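Local coordinates for periplasmic binding protein (Xylanimonas cellulosilytica, PDB 4MX8) that probably binds an iron-siderophore or related solute outside the membrane and delivers it to an ABC-type importer, as in other members of solute-binding protein family 8, at residues A[38-43]-A[127-132]; A[65-70]-A[81-86]; A[196-201]-A[211-216]. All blocks are in the same frame, centred on the assembly; numbering follows the deposited sequence.

Interaction 1: residues A[38-43]-A[127-132]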
loop_
_atom_site.group_PDB
_atom_site.type_symbol
_atom_site.label_atom_id
_atom_site.label_comp_id
_atom_site.label_asym_id
_atom_site.label_seq_id
_atom_site.Cartn_x
_atom_site.Cartn_y
_atom_site.Cartn_z
ATOM N N THR A 38 11.227 10.287 17.133
ATOM C CA THR A 38 10.575 11.585 17.113
ATOM C C THR A 38 9.229 11.488 17.846
ATOM O O THR A 38 8.529 10.474 17.759
ATOM C CB THR A 38 10.374 12.034 15.654
ATOM O OG1 THR A 38 11.643 12.394 15.085
ATOM C CG2 THR A 38 9.421 13.206 15.556
ATOM N N THR A 39 8.872 12.529 18.586
ATOM C CA THR A 39 7.551 12.564 19.204
ATOM C C THR A 39 6.753 13.775 18.738
ATOM O O THR A 39 7.293 14.865 18.579
ATOM C CB THR A 39 7.641 12.602 20.723
ATOM O OG1 THR A 39 8.376 11.460 21.186
ATOM C CG2 THR A 39 6.263 12.574 21.314
ATOM N N VAL A 40 5.465 13.570 18.493
ATOM C CA VAL A 40 4.581 14.658 18.107
ATOM C C VAL A 40 3.306 14.579 18.943
ATOM O O VAL A 40 2.770 13.488 19.156
ATOM C CB VAL A 40 4.261 14.603 16.602
ATOM C CG1 VAL A 40 3.209 15.622 16.244
ATOM C CG2 VAL A 40 5.519 14.873 15.803
ATOM N N GLU A 41 2.846 15.723 19.452
ATOM C CA GLU A 41 1.587 15.756 20.188
ATOM C C GLU A 41 0.430 16.057 19.233
ATOM O O GLU A 41 0.280 17.187 18.760
ATOM C CB GLU A 41 1.630 16.783 21.315
ATOM C CG GLU A 41 2.834 16.656 22.257
ATOM C CD GLU A 41 2.792 15.412 23.142
ATOM O OE1 GLU A 41 1.677 14.892 23.399
ATOM O OE2 GLU A 41 3.882 14.963 23.584
ATOM N N VAL A 42 -0.368 15.025 18.958
ATOM C CA VAL A 42 -1.505 15.092 18.048
ATOM C C VAL A 42 -2.757 15.466 18.813
ATOM O O VAL A 42 -3.051 14.869 19.841
ATOM C CB VAL A 42 -1.802 13.704 17.486
ATOM C CG1 VAL A 42 -2.865 13.784 16.414
ATOM C CG2 VAL A 42 -0.560 13.094 16.941
ATOM N N PRO A 43 -3.524 16.434 18.304
ATOM C CA PRO A 43 -4.790 16.760 18.969
ATOM C C PRO A 43 -5.835 15.652 18.781
ATOM O O PRO A 43 -5.961 15.109 17.681
ATOM C CB PRO A 43 -5.230 18.038 18.252
ATOM C CG PRO A 43 -4.629 17.931 16.900
ATOM C CD PRO A 43 -3.286 17.276 17.119
ATOM N N PRO A 127 0.990 20.108 13.900
ATOM C CA PRO A 127 1.483 18.771 14.268
ATOM C C PRO A 127 1.227 17.752 13.174
ATOM O O PRO A 127 0.086 17.536 12.747
ATOM C CB PRO A 127 0.665 18.416 15.508
ATOM C CG PRO A 127 -0.409 19.460 15.581
ATOM C CD PRO A 127 0.160 20.677 14.967
ATOM N N THR A 128 2.317 17.150 12.719
ATOM C CA THR A 128 2.295 16.198 11.623
ATOM C C THR A 128 2.824 14.848 12.099
ATOM O O THR A 128 3.828 14.776 12.809
ATOM C CB THR A 128 3.220 16.683 10.514
ATOM O OG1 THR A 128 2.753 17.941 10.014
ATOM C CG2 THR A 128 3.316 15.672 9.392
ATOM N N ILE A 129 2.153 13.777 11.709
ATOM C CA ILE A 129 2.662 12.457 12.005
ATOM C C ILE A 129 2.950 11.732 10.712
ATOM O O ILE A 129 2.356 12.019 9.669
ATOM C CB ILE A 129 1.697 11.627 12.876
ATOM C CG1 ILE A 129 0.337 11.479 12.198
ATOM C CG2 ILE A 129 1.527 12.261 14.234
ATOM C CD1 ILE A 129 -0.689 10.839 13.107
ATOM N N ASP A 130 3.870 10.785 10.806
ATOM C CA ASP A 130 4.350 10.011 9.674
ATOM C C ASP A 130 3.947 8.561 9.933
ATOM O O ASP A 130 4.459 7.905 10.838
ATOM C CB ASP A 130 5.870 10.191 9.596
ATOM C CG ASP A 130 6.558 9.207 8.677
ATOM O OD1 ASP A 130 5.885 8.533 7.863
ATOM O OD2 ASP A 130 7.811 9.143 8.775
ATOM N N LEU A 131 2.988 8.076 9.162
ATOM C CA LEU A 131 2.510 6.722 9.357
ATOM C C LEU A 131 3.052 5.795 8.274
ATOM O O LEU A 131 2.356 4.894 7.826
ATOM C CB LEU A 131 0.977 6.682 9.383
ATOM C CG LEU A 131 0.263 7.565 10.409
ATOM C CD1 LEU A 131 -1.230 7.371 10.280
ATOM C CD2 LEU A 131 0.692 7.267 11.827
ATOM N N SER A 132 4.295 6.032 7.859
ATOM C CA SER A 132 5.006 5.146 6.931
ATOM C C SER A 132 4.934 3.692 7.393
ATOM O O SER A 132 4.754 3.411 8.585
ATOM C CB SER A 132 6.489 5.557 6.841
ATOM O OG SER A 132 6.700 6.740 6.086
#

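Interaction 2: residues A[65-70]-A[81-86]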
loop_
_atom_site.group_PDB
_atom_site.type_symbol
_atom_site.label_atom_id
_atom_site.label_comp_id
_atom_site.label_asym_id
_atom_site.label_seq_id
_atom_site.Cartn_x
_atom_site.Cartn_y
_atom_site.Cartn_z
ATOM N N GLY A 65 -13.961 9.549 9.815
ATOM C CA GLY A 65 -13.374 10.868 9.698
ATOM C C GLY A 65 -13.669 11.516 8.363
ATOM O O GLY A 65 -14.402 10.972 7.522
ATOM N N GLU A 66 -13.097 12.696 8.180
ATOM C CA GLU A 66 -13.275 13.443 6.956
ATOM C C GLU A 66 -11.963 14.135 6.695
ATOM O O GLU A 66 -11.310 14.603 7.618
ATOM C CB GLU A 66 -14.373 14.477 7.121
ATOM C CG GLU A 66 -14.866 15.096 5.835
ATOM C CD GLU A 66 -15.902 16.173 6.098
ATOM O OE1 GLU A 66 -15.750 16.894 7.109
ATOM O OE2 GLU A 66 -16.872 16.294 5.309
ATOM N N ILE A 67 -11.576 14.199 5.433
ATOM C CA ILE A 67 -10.312 14.807 5.084
ATOM C C ILE A 67 -10.562 16.221 4.573
ATOM O O ILE A 67 -11.443 16.442 3.750
ATOM C CB ILE A 67 -9.602 13.990 4.026
ATOM C CG1 ILE A 67 -9.693 12.487 4.369
ATOM C CG2 ILE A 67 -8.189 14.495 3.852
ATOM C CD1 ILE A 67 -9.211 12.119 5.726
ATOM N N ALA A 68 -9.798 17.176 5.087
ATOM C CA ALA A 68 -10.027 18.574 4.786
ATOM C C ALA A 68 -9.158 18.999 3.621
ATOM O O ALA A 68 -9.508 19.896 2.863
ATOM C CB ALA A 68 -9.716 19.408 5.997
ATOM N N GLY A 69 -8.005 18.353 3.495
ATOM C CA GLY A 69 -7.055 18.690 2.458
ATOM C C GLY A 69 -6.253 17.458 2.077
ATOM O O GLY A 69 -5.940 16.622 2.933
ATOM N N ALA A 70 -5.902 17.363 0.794
ATOM C CA ALA A 70 -5.289 16.168 0.238
ATOM C C ALA A 70 -4.775 16.476 -1.154
ATOM O O ALA A 70 -5.258 17.408 -1.817
ATOM C CB ALA A 70 -6.315 15.039 0.170
ATOM N N GLU A 81 -14.876 9.586 -1.572
ATOM C CA GLU A 81 -16.025 9.893 -0.711
ATOM C C GLU A 81 -15.658 10.446 0.656
ATOM O O GLU A 81 -16.470 11.099 1.295
ATOM C CB GLU A 81 -16.913 8.661 -0.529
ATOM C CG GLU A 81 -16.425 7.691 0.521
ATOM C CD GLU A 81 -17.224 6.401 0.542
ATOM O OE1 GLU A 81 -17.992 6.192 1.517
ATOM O OE2 GLU A 81 -17.069 5.602 -0.417
ATOM N N TYR A 82 -14.438 10.183 1.107
ATOM C CA TYR A 82 -14.038 10.622 2.435
ATOM C C TYR A 82 -13.488 12.065 2.460
ATOM O O TYR A 82 -13.066 12.567 3.501
ATOM C CB TYR A 82 -13.029 9.635 3.025
ATOM C CG TYR A 82 -13.542 8.220 3.129
ATOM C CD1 TYR A 82 -14.692 7.934 3.831
ATOM C CD2 TYR A 82 -12.860 7.164 2.549
ATOM C CE1 TYR A 82 -15.162 6.644 3.945
ATOM C CE2 TYR A 82 -13.331 5.856 2.660
ATOM C CZ TYR A 82 -14.488 5.612 3.362
ATOM O OH TYR A 82 -14.984 4.340 3.484
ATOM N N LEU A 83 -13.497 12.745 1.318
ATOM C CA LEU A 83 -13.083 14.142 1.314
ATOM C C LEU A 83 -14.218 15.065 1.775
ATOM O O LEU A 83 -15.405 14.813 1.549
ATOM C CB LEU A 83 -12.590 14.580 -0.068
ATOM C CG LEU A 83 -11.439 13.812 -0.688
ATOM C CD1 LEU A 83 -11.258 14.232 -2.112
ATOM C CD2 LEU A 83 -10.192 14.087 0.098
ATOM N N ALA A 84 -13.825 16.134 2.452
ATOM C CA ALA A 84 -14.720 17.221 2.778
ATOM C C ALA A 84 -15.291 17.784 1.485
ATOM O O ALA A 84 -14.595 17.816 0.469
ATOM C CB ALA A 84 -13.947 18.288 3.514
ATOM N N ASP A 85 -16.543 18.241 1.511
ATOM C CA ASP A 85 -17.169 18.761 0.291
ATOM C C ASP A 85 -16.401 19.935 -0.300
ATOM O O ASP A 85 -16.532 20.239 -1.484
ATOM C CB ASP A 85 -18.618 19.171 0.536
ATOM C CG ASP A 85 -19.445 18.045 1.103
ATOM O OD1 ASP A 85 -18.910 17.303 1.956
ATOM O OD2 ASP A 85 -20.623 17.904 0.697
ATOM N N ASP A 86 -15.596 20.585 0.527
ATOM C CA ASP A 86 -14.845 21.751 0.092
ATOM C C ASP A 86 -13.357 21.495 0.285
ATOM O O ASP A 86 -12.569 22.440 0.427
ATOM C CB ASP A 86 -15.264 22.975 0.901
ATOM C CG ASP A 86 -15.122 22.753 2.404
ATOM O OD1 ASP A 86 -14.916 23.743 3.142
ATOM O OD2 ASP A 86 -15.209 21.585 2.847
#

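Interaction 3: residues A[196-201]-A[211-216]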
loop_
_atom_site.group_PDB
_atom_site.type_symbol
_atom_site.label_atom_id
_atom_site.label_comp_id
_atom_site.label_asym_id
_atom_site.label_seq_id
_atom_site.Cartn_x
_atom_site.Cartn_y
_atom_site.Cartn_z
ATOM N N LEU A 196 8.288 -10.240 -7.968
ATOM C CA LEU A 196 8.083 -9.915 -6.556
ATOM C C LEU A 196 8.619 -11.018 -5.644
ATOM O O LEU A 196 8.581 -12.190 -5.971
ATOM C CB LEU A 196 6.616 -9.689 -6.257
ATOM C CG LEU A 196 6.026 -8.548 -7.048
ATOM C CD1 LEU A 196 4.584 -8.357 -6.630
ATOM C CD2 LEU A 196 6.846 -7.335 -6.794
ATOM N N SER A 197 9.105 -10.632 -4.482
ATOM C CA SER A 197 9.866 -11.549 -3.660
ATOM C C SER A 197 9.378 -11.430 -2.225
ATOM O O SER A 197 9.074 -10.323 -1.769
ATOM C CB SER A 197 11.349 -11.168 -3.767
ATOM O OG SER A 197 12.102 -11.708 -2.698
ATOM N N PRO A 198 9.285 -12.557 -1.503
ATOM C CA PRO A 198 8.988 -12.459 -0.069
ATOM C C PRO A 198 9.968 -11.499 0.594
ATOM O O PRO A 198 11.159 -11.470 0.257
ATOM C CB PRO A 198 9.245 -13.879 0.444
ATOM C CG PRO A 198 9.064 -14.732 -0.697
ATOM C CD PRO A 198 9.492 -13.949 -1.921
ATOM N N ASN A 199 9.463 -10.702 1.519
ATOM C CA ASN A 199 10.290 -9.734 2.215
ATOM C C ASN A 199 11.250 -10.443 3.153
ATOM O O ASN A 199 10.831 -11.217 4.007
ATOM C CB ASN A 199 9.397 -8.796 3.014
ATOM C CG ASN A 199 10.082 -7.513 3.397
ATOM O OD1 ASN A 199 11.189 -7.213 2.935
ATOM N ND2 ASN A 199 9.415 -6.728 4.244
ATOM N N THR A 200 12.537 -10.184 2.978
ATOM C CA THR A 200 13.552 -10.690 3.887
ATOM C C THR A 200 14.088 -9.525 4.721
ATOM O O THR A 200 14.416 -8.453 4.192
ATOM C CB THR A 200 14.693 -11.409 3.122
ATOM O OG1 THR A 200 15.175 -10.570 2.057
ATOM C CG2 THR A 200 14.191 -12.741 2.547
ATOM N N GLY A 201 14.152 -9.730 6.033
ATOM C CA GLY A 201 14.545 -8.669 6.938
ATOM C C GLY A 201 13.373 -7.799 7.356
ATOM O O GLY A 201 12.211 -8.114 7.092
ATOM N N LEU A 211 4.038 -8.790 -0.072
ATOM C CA LEU A 211 2.677 -8.881 0.461
ATOM C C LEU A 211 1.939 -10.176 0.104
ATOM O O LEU A 211 1.400 -10.869 0.966
ATOM C CB LEU A 211 1.868 -7.697 -0.054
ATOM C CG LEU A 211 1.043 -6.881 0.923
ATOM C CD1 LEU A 211 1.911 -6.406 2.048
ATOM C CD2 LEU A 211 0.495 -5.707 0.153
ATOM N N ILE A 212 1.932 -10.487 -1.182
ATOM C CA ILE A 212 1.273 -11.672 -1.697
ATOM C C ILE A 212 1.779 -12.973 -1.011
ATOM O O ILE A 212 1.021 -13.916 -0.794
ATOM C CB ILE A 212 1.423 -11.666 -3.249
ATOM C CG1 ILE A 212 0.057 -11.783 -3.916
ATOM C CG2 ILE A 212 2.453 -12.671 -3.759
ATOM C CD1 ILE A 212 -0.656 -13.077 -3.646
ATOM N N TYR A 213 3.058 -13.002 -0.634
ATOM C CA TYR A 213 3.644 -14.179 0.000
ATOM C C TYR A 213 3.575 -14.066 1.511
ATOM O O TYR A 213 3.361 -15.057 2.200
ATOM C CB TYR A 213 5.131 -14.356 -0.378
ATOM C CG TYR A 213 5.476 -14.218 -1.841
ATOM C CD1 TYR A 213 5.277 -15.263 -2.719
ATOM C CD2 TYR A 213 6.025 -13.045 -2.335
ATOM C CE1 TYR A 213 5.596 -15.137 -4.061
ATOM C CE2 TYR A 213 6.345 -12.908 -3.672
ATOM C CZ TYR A 213 6.127 -13.958 -4.527
ATOM O OH TYR A 213 6.443 -13.831 -5.856
ATOM N N ASP A 214 3.797 -12.857 2.023
ATOM C CA ASP A 214 4.024 -12.630 3.460
ATOM C C ASP A 214 2.746 -12.577 4.304
ATOM O O ASP A 214 2.700 -13.099 5.419
ATOM C CB ASP A 214 4.811 -11.337 3.659
ATOM C CG ASP A 214 6.219 -11.408 3.073
ATOM O OD1 ASP A 214 6.814 -12.515 3.043
ATOM O OD2 ASP A 214 6.726 -10.345 2.644
ATOM N N VAL A 215 1.724 -11.935 3.752
ATOM C CA VAL A 215 0.414 -11.818 4.371
ATOM C C VAL A 215 -0.546 -12.951 3.950
ATOM O O VAL A 215 -1.188 -13.586 4.791
ATOM C CB VAL A 215 -0.224 -10.481 3.965
ATOM C CG1 VAL A 215 -1.697 -10.417 4.383
ATOM C CG2 VAL A 215 0.575 -9.332 4.526
ATOM N N PHE A 216 -0.642 -13.198 2.646
ATOM C CA PHE A 216 -1.621 -14.152 2.125
ATOM C C PHE A 216 -1.123 -15.595 1.956
ATOM O O PHE A 216 -1.917 -16.517 1.760
ATOM C CB PHE A 216 -2.243 -13.609 0.843
ATOM C CG PHE A 216 -3.008 -12.338 1.063
ATOM C CD1 PHE A 216 -4.284 -12.365 1.606
ATOM C CD2 PHE A 216 -2.440 -11.116 0.780
ATOM C CE1 PHE A 216 -4.979 -11.190 1.830
ATOM C CE2 PHE A 216 -3.133 -9.940 0.987
ATOM C CZ PHE A 216 -4.402 -9.975 1.508
#

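Interaction 1: residues A[38-43]-A[127-132]
Val-40 and Pro-127 meet at about a right angle. CG1 of Val-40 is 3.8 Å from CB of Pro-127. The valine has CG1 anti to its backbone N (chi1 173°), which leaves CG2 beside that N. Both methyls then straddle the carbonyl oxygen of Thr-128, with CG2 of Val-40 the nearer, 3.4 Å from Thr-128 O. That oxygen is not left without a partner, because the indole NE1 of Trp-119 donates to it. The residues that follow Val-40 also meet the Pro-127 ring. Pro-127 CB lies 3.5 Å from the backbone oxygen of Glu-41, and Pro-127 CG lies 3.9 Å from CD of Pro-43. The two proline rings cross obliquely and touch through Pro-127 CG and Pro-43 CD.

The contact joins two sheets. Strand 35-43 pairs with strand 16-24 in an antiparallel hairpin. Strand 128-130 is an outermost strand of the parallel sheet 49-51, 108-111, 128-130, in the N-terminal half of this solute-binding fold. No hydrogen bond links the two segments. Their strand axes run 126° apart and approach to 7.4 Å, so the hairpin strand crosses the sheet edge and does not extend it.

Further along, Val-42 and Ile-129 also cross at about a right angle, methyl to methyl. CG2 of Val-42 is 3.5 Å from CG2 of Ile-129. Ile-129 holds CG1 in the crowded position between its backbone N and carbonyl carbon (chi1 58°), which sets CG2 beside the N. Phe-147 of helix 137-152 touches both residues. On the hairpin's far side, Glu-41 points away from strand 128-130, and its OE2, in a poorly ordered side chain, is hydrogen-bonded with Ser-18 OG of strand 16-24.

Interaction 2: residues A[65-70]-A[81-86]
A single parallel beta bridge, Ile-67 with Leu-83, joins the two segments within the N-terminal half of the solute-binding fold. Helix 77-80 lies in the connection between them. The backbone N of Ile-67 donates to Tyr-82 O, nearly along the C=O axis. Ile-67 O accepts from Ala-84 N at 2.7 Å, with the donor in the carbonyl plane. Both polar backbone groups of Ile-67 are thus held by 81-86, by the residues flanking Leu-83.

Ile-67 and Leu-83 place their side chains on the same face of the bridge. CD2 of Leu-83 sits 4.0 Å from both Ile-67 CB and Ala-70 CB. Leu-57 of helix 54-62 touches Ile-67 and Ala-70.

Glu-66 runs along the Ala-84 side of the bridge. From CB its chain runs out with CG anti to the backbone N (chi1 -167°) and stays extended beyond. Glu-66 CG lies over the Ala-84 backbone, 3.7 Å from Ala-84 N. Glu-66 CD then passes the alanine methyl, 3.9 Å from Ala-84 CB. At the tip, OE2 of Glu-66 stands 3.4 Å from Ala-84 CA. Glu-66 OE2 is also 4.1 Å from Asp-85 OD1, a like-charged neighbour.

Interaction 3: residues A[196-201]-A[211-216]
The extended, irregular chain at 196-201 runs past residues of helix 207-214, and Pro-198 and Tyr-213 come closest, 5.6 Å between their CA atoms. Tyr-213 has the largest share of the contact. Its CG is anti to the carbonyl carbon (chi1 -47°), so the ring lies against Pro-198 and Leu-196. Pro-198 lies over one face of that ring in a CH-pi contact. CD of Pro-198 is 3.9 Å from the centroid of the Tyr-213 ring, offset toward the rim. Ile-212 CG2 covers the opposite face, over the centre.

At the tip, Tyr-213 OH donates to Leu-196 O at 2.7 Å, from above the carbonyl plane. The same hydroxyl is also hydrogen-bonded with Gly-185 N of strand 183-189. Leu-196 itself pairs with Gly-185 through the backbone, so the phenol ties into the edge of the C-terminal sheet, where strand 192-195 pairs with strand 183-189. An alanine in this tyrosine's place would remove the ring, the hydroxyl and its bond to Leu-196 O, and would probably loosen the loop's hold on the helix.

One residue on, Asp-214 has CG beside its backbone N (chi1 -65°) and also reaches the loop. Asp-214 OD2 accepts from Asn-199 N at 3.0 Å through the syn lone pair. Asp-214 OD1 lies 3.8 Å from Pro-198 CB. The Asn-199 amide turns elsewhere, with ND2 bonded to Asp-203 O.

Two hydrogen bonds thus fix the loop at points either side of Pro-198: a neutral phenol on a carbonyl, and a carboxylate on a backbone N-H. The latter is likely strengthened by the acid's negative charge.

How the interactions relate
No two contacts touch. Interactions 1 and 2 lie in the N-terminal half, their centres about 20 Å apart, and the chain between the segments of interaction 1 includes both segments of interaction 2. Interaction 3 belongs to the C-terminal half, on the opposite side of the chain's centre from interaction 2. Interactions 1 and 2 are partly buried, whereas interaction 3 is a surface contact. Their chemistry differs accordingly. Interaction 1 joins two sheets by apolar contacts without hydrogen bonds. Interaction 2 adds a small apolar contact to backbone pairing. Interaction 3 fastens a loop to a helix through side-chain hydrogen bonds and a CH-pi contact. Helix 137-152 packs on contact residues of interaction 1 and on 211-216.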